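Hypothetical protein (Prochlorococcus marinus, PDB 2HX5) probably hydrolyses 1,4-dihydroxy-2-naphthoyl-CoA to 1,4-dihydroxy-2-naphthoate and CoA, a step on the way to phylloquinone (vitamin K1). Local coordinates at residues P79-R91 with V102-A114. Residues are numbered along the deposited sequence; the frame is centred on the assembly and turned at random.
Sequences PIHTGDALAMELR and VHFEFRCEEQIAA
R91 leans across the polar face of an antiparallel hairpin, bringing NH1 to E105 OE1. E105 CB packs 4.0 Å from E89 O; CG then stands anti to the backbone N (chi1 178°), and the extended chain lifts the carboxylate off the sheet to where the guanidinium arrives. CD lies 3.9 Å from R91 NH1, and OE1 takes a hydrogen bond from that NH1 at 3.1 Å, part of a salt bridge; the donor comes in from above the carboxylate plane, and the bond is bent (137° at the hydrogen). OE2 goes to R107 NE along its own strand, a close but weak bond within a second salt bridge. E89 OE2 lies over one face of the R91 guanidinium, a purely ionic contact, so two acids alternate with two arginines, probably offsetting the glutamates' repulsion. Water 3 links R91 NH1 to E89 O and H103 ND1.

Beneath, paired backbone bonds join A87 to R107, E89 to E105 and R91 to H103. The other face is apolar: SE of selenomethionine M88 sits 3.6 Å from F106 CE2, an oblique Met-aromatic contact, and L90 CG lies 3.7 Å from F104 CD2. At F106 the next strand makes a classic bulge, with A113 and A114 both opposite it.

Strand 9-13 flanks 85-91 on its far edge, strand 111-124 flanks 102-108, and helix 29-45 covers L86, L90 and F104, the central helix wrapped by the sheet of the hotdog fold.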
loop_
_atom_site.group_PDB
_atom_site.type_symbol
_atom_site.label_atom_id
_atom_site.label_comp_id
_atom_site.label_asym_id
_atom_site.label_seq_id
_atom_site.Cartn_x
_atom_site.Cartn_y
_atom_site.Cartn_z
ATOM N N PRO A 79 7.682 19.368 -2.241
ATOM C CA PRO A 79 7.957 17.960 -2.534
ATOM C C PRO A 79 8.691 17.246 -1.394
ATOM O O PRO A 79 9.546 17.828 -0.702
ATOM C CB PRO A 79 8.838 18.004 -3.781
ATOM C CG PRO A 79 9.271 19.378 -3.908
ATOM C CD PRO A 79 8.332 20.277 -3.186
ATOM N N ILE A 80 8.360 15.963 -1.236
ATOM C CA ILE A 80 8.899 15.136 -0.183
ATOM C C ILE A 80 9.611 13.993 -0.849
ATOM O O ILE A 80 9.061 13.387 -1.787
ATOM C CB ILE A 80 7.749 14.607 0.735
ATOM C CG1 ILE A 80 7.146 15.780 1.538
ATOM C CG2 ILE A 80 8.222 13.444 1.712
ATOM C CD1 ILE A 80 5.827 15.466 2.260
ATOM N N HIS A 81 10.836 13.729 -0.415
ATOM C CA HIS A 81 11.766 12.809 -1.092
ATOM C C HIS A 81 12.215 11.624 -0.272
ATOM O O HIS A 81 12.238 11.685 0.940
ATOM C CB HIS A 81 13.039 13.600 -1.474
ATOM C CG HIS A 81 12.818 14.545 -2.593
ATOM N ND1 HIS A 81 12.717 15.911 -2.412
ATOM C CD2 HIS A 81 12.661 14.323 -3.918
ATOM C CE1 HIS A 81 12.498 16.487 -3.583
ATOM N NE2 HIS A 81 12.428 15.546 -4.507
ATOM N N THR A 82 12.611 10.540 -0.941
ATOM C CA THR A 82 13.141 9.379 -0.236
ATOM C C THR A 82 14.340 9.781 0.655
ATOM O O THR A 82 15.271 10.486 0.226
ATOM C CB THR A 82 13.426 8.139 -1.191
ATOM O OG1 THR A 82 14.483 7.337 -0.662
ATOM C CG2 THR A 82 13.827 8.567 -2.583
ATOM N N GLY A 83 14.305 9.329 1.897
ATOM C CA GLY A 83 15.334 9.608 2.852
ATOM C C GLY A 83 15.116 10.897 3.618
ATOM O O GLY A 83 15.885 11.130 4.540
ATOM N N ASP A 84 14.118 11.725 3.270
ATOM C CA ASP A 84 13.769 12.914 4.073
ATOM C C ASP A 84 13.400 12.503 5.490
ATOM O O ASP A 84 12.665 11.538 5.679
ATOM C CB ASP A 84 12.627 13.715 3.487
ATOM C CG ASP A 84 13.016 14.609 2.306
ATOM O OD1 ASP A 84 14.217 14.843 2.030
ATOM O OD2 ASP A 84 12.085 15.099 1.635
ATOM N N ALA A 85 13.952 13.232 6.482
ATOM C CA ALA A 85 13.576 13.105 7.861
ATOM C C ALA A 85 12.444 14.103 8.060
ATOM O O ALA A 85 12.652 15.323 7.898
ATOM C CB ALA A 85 14.772 13.471 8.773
ATOM N N LEU A 86 11.267 13.616 8.409
ATOM C CA LEU A 86 10.132 14.483 8.621
ATOM C C LEU A 86 9.795 14.602 10.105
ATOM O O LEU A 86 9.678 13.581 10.826
ATOM C CB LEU A 86 8.885 13.954 7.894
ATOM C CG LEU A 86 9.019 13.752 6.393
ATOM C CD1 LEU A 86 7.671 13.180 5.895
ATOM C CD2 LEU A 86 9.410 15.010 5.652
ATOM N N ALA A 87 9.610 15.833 10.554
ATOM C CA ALA A 87 9.191 16.150 11.913
ATOM C C ALA A 87 7.673 16.278 11.834
ATOM O O ALA A 87 7.181 17.047 10.997
ATOM C CB ALA A 87 9.876 17.439 12.344
HETATM N N MSE A 88 6.941 15.487 12.587
HETATM C CA MSE A 88 5.489 15.467 12.562
HETATM C C MSE A 88 4.945 16.053 13.847
HETATM O O MSE A 88 5.340 15.658 14.919
HETATM C CB MSE A 88 4.992 14.054 12.427
HETATM C CG MSE A 88 5.423 13.403 11.075
HETATM SE SE MSE A 88 4.737 11.627 10.847
HETATM C CE MSE A 88 5.884 10.701 12.174
ATOM N N GLU A 89 4.087 17.050 13.745
ATOM C CA GLU A 89 3.457 17.605 14.921
ATOM C C GLU A 89 1.967 17.359 14.854
ATOM O O GLU A 89 1.311 17.693 13.860
ATOM C CB GLU A 89 3.699 19.097 15.006
ATOM C CG GLU A 89 2.953 19.702 16.194
ATOM C CD GLU A 89 3.534 21.020 16.715
ATOM O OE1 GLU A 89 4.476 21.579 16.070
ATOM O OE2 GLU A 89 3.022 21.457 17.787
ATOM N N LEU A 90 1.408 16.771 15.896
ATOM C CA LEU A 90 0.003 16.420 15.952
ATOM C C LEU A 90 -0.711 17.409 16.881
ATOM O O LEU A 90 -0.218 17.752 17.981
ATOM C CB LEU A 90 -0.193 15.002 16.541
ATOM C CG LEU A 90 -0.042 13.818 15.607
ATOM C CD1 LEU A 90 1.354 13.821 14.977
ATOM C CD2 LEU A 90 -0.336 12.550 16.344
ATOM N N ARG A 91 -1.886 17.836 16.441
ATOM C CA ARG A 91 -2.732 18.699 17.261
ATOM C C ARG A 91 -4.157 18.138 17.260
ATOM O O ARG A 91 -4.890 18.355 16.291
ATOM C CB ARG A 91 -2.707 20.144 16.748
ATOM C CG ARG A 91 -1.373 20.821 16.956
ATOM C CD ARG A 91 -1.343 22.206 16.330
ATOM N NE ARG A 91 -0.122 23.003 16.540
ATOM C CZ ARG A 91 0.920 23.049 15.695
ATOM N NH1 ARG A 91 0.998 22.279 14.571
ATOM N NH2 ARG A 91 1.916 23.881 15.998
ATOM N N VAL A 102 -7.726 15.222 14.314
ATOM C CA VAL A 102 -6.308 15.403 14.495
ATOM C C VAL A 102 -5.770 16.117 13.281
ATOM O O VAL A 102 -6.016 15.675 12.174
ATOM C CB VAL A 102 -5.547 14.075 14.730
ATOM C CG1 VAL A 102 -4.130 14.371 15.087
ATOM C CG2 VAL A 102 -6.271 13.209 15.814
ATOM N N HIS A 103 -5.009 17.171 13.538
ATOM C CA HIS A 103 -4.273 17.902 12.526
ATOM C C HIS A 103 -2.816 17.429 12.581
ATOM O O HIS A 103 -2.239 17.267 13.683
ATOM C CB HIS A 103 -4.379 19.412 12.755
ATOM C CG HIS A 103 -3.708 20.244 11.722
ATOM N ND1 HIS A 103 -2.400 20.636 11.871
ATOM C CD2 HIS A 103 -4.170 20.830 10.579
ATOM C CE1 HIS A 103 -2.071 21.426 10.860
ATOM N NE2 HIS A 103 -3.130 21.554 10.060
ATOM N N PHE A 104 -2.198 17.228 11.414
ATOM C CA PHE A 104 -0.865 16.724 11.293
ATOM C C PHE A 104 -0.087 17.715 10.467
ATOM O O PHE A 104 -0.472 18.020 9.322
ATOM C CB PHE A 104 -0.890 15.389 10.548
ATOM C CG PHE A 104 -1.755 14.322 11.190
ATOM C CD1 PHE A 104 -3.110 14.236 10.958
ATOM C CD2 PHE A 104 -1.171 13.398 12.060
ATOM C CE1 PHE A 104 -3.889 13.256 11.544
ATOM C CE2 PHE A 104 -1.945 12.430 12.619
ATOM C CZ PHE A 104 -3.308 12.354 12.355
ATOM N N GLU A 105 1.041 18.197 10.978
ATOM C CA GLU A 105 1.915 19.087 10.207
ATOM C C GLU A 105 3.258 18.374 9.962
ATOM O O GLU A 105 3.849 17.857 10.929
ATOM C CB GLU A 105 2.131 20.359 11.014
ATOM C CG GLU A 105 2.998 21.331 10.414
ATOM C CD GLU A 105 3.221 22.534 11.351
ATOM O OE1 GLU A 105 2.234 23.117 11.809
ATOM O OE2 GLU A 105 4.385 22.837 11.648
ATOM N N PHE A 106 3.726 18.327 8.719
ATOM C CA PHE A 106 4.965 17.634 8.353
ATOM C C PHE A 106 5.987 18.653 7.971
ATOM O O PHE A 106 5.727 19.459 7.043
ATOM C CB PHE A 106 4.723 16.750 7.139
ATOM C CG PHE A 106 3.819 15.590 7.405
ATOM C CD1 PHE A 106 2.454 15.773 7.387
ATOM C CD2 PHE A 106 4.325 14.299 7.646
ATOM C CE1 PHE A 106 1.603 14.723 7.642
ATOM C CE2 PHE A 106 3.471 13.222 7.874
ATOM C CZ PHE A 106 2.100 13.438 7.890
ATOM N N ARG A 107 7.123 18.682 8.681
ATOM C CA ARG A 107 8.187 19.625 8.373
ATOM C C ARG A 107 9.414 18.860 7.887
ATOM O O ARG A 107 9.667 17.743 8.317
ATOM C CB ARG A 107 8.579 20.466 9.599
ATOM C CG ARG A 107 7.654 21.635 9.883
ATOM C CD ARG A 107 8.092 22.502 11.077
ATOM N NE ARG A 107 7.016 23.413 11.499
ATOM C CZ ARG A 107 6.862 24.670 11.097
ATOM N NH1 ARG A 107 7.749 25.255 10.297
ATOM N NH2 ARG A 107 5.819 25.374 11.552
ATOM N N CYS A 108 10.170 19.460 6.980
ATOM C CA CYS A 108 11.444 18.930 6.565
ATOM C C CYS A 108 12.341 20.135 6.439
ATOM O O CYS A 108 11.965 21.112 5.791
ATOM C CB CYS A 108 11.307 18.251 5.240
ATOM S SG CYS A 108 12.830 17.452 4.690
ATOM N N GLU A 109 13.497 20.050 7.095
ATOM C CA GLU A 109 14.457 21.158 7.182
ATOM C C GLU A 109 13.716 22.413 7.633
ATOM O O GLU A 109 13.813 23.474 7.025
ATOM C CB GLU A 109 15.169 21.305 5.837
ATOM C CG GLU A 109 16.096 20.105 5.571
ATOM C CD GLU A 109 16.666 20.040 4.152
ATOM O OE1 GLU A 109 16.916 21.106 3.540
ATOM O OE2 GLU A 109 16.867 18.908 3.649
ATOM N N GLU A 110 12.911 22.236 8.684
ATOM C CA GLU A 110 12.168 23.329 9.326
ATOM C C GLU A 110 11.027 23.969 8.535
ATOM O O GLU A 110 10.399 24.871 9.048
ATOM C CB GLU A 110 13.138 24.467 9.737
ATOM C CG GLU A 110 14.349 24.025 10.526
ATOM C CD GLU A 110 13.972 23.389 11.838
ATOM O OE1 GLU A 110 12.814 23.566 12.282
ATOM O OE2 GLU A 110 14.840 22.713 12.432
ATOM N N GLN A 111 10.757 23.523 7.312
ATOM C CA GLN A 111 9.740 24.130 6.481
ATOM C C GLN A 111 8.546 23.175 6.377
ATOM O O GLN A 111 8.743 21.993 6.341
ATOM C CB GLN A 111 10.307 24.371 5.117
ATOM C CG GLN A 111 11.450 25.423 5.164
ATOM C CD GLN A 111 11.711 26.051 3.815
ATOM O OE1 GLN A 111 12.744 25.788 3.176
ATOM N NE2 GLN A 111 10.772 26.898 3.367
ATOM N N ILE A 112 7.343 23.702 6.339
ATOM C CA ILE A 112 6.153 22.858 6.237
ATOM C C ILE A 112 6.059 22.306 4.828
ATOM O O ILE A 112 5.988 23.089 3.870
ATOM C CB ILE A 112 4.862 23.596 6.563
ATOM C CG1 ILE A 112 4.869 24.067 8.030
ATOM C CG2 ILE A 112 3.625 22.672 6.389
ATOM C CD1 ILE A 112 3.643 24.928 8.449
ATOM N N ALA A 113 6.093 20.975 4.679
ATOM C CA ALA A 113 5.980 20.357 3.371
ATOM C C ALA A 113 4.541 19.905 3.070
ATOM O O ALA A 113 4.154 19.839 1.914
ATOM C CB ALA A 113 6.891 19.167 3.302
ATOM N N ALA A 114 3.758 19.609 4.089
ATOM C CA ALA A 114 2.394 19.123 3.936
ATOM C C ALA A 114 1.682 19.234 5.276
ATOM O O ALA A 114 2.311 19.250 6.364
ATOM C CB ALA A 114 2.393 17.659 3.446
HETATM O O HOH W 1 16.618 15.787 3.587
HETATM O O HOH W 2 14.713 17.708 7.977
HETATM O O HOH W 3 -0.499 20.012 13.823
#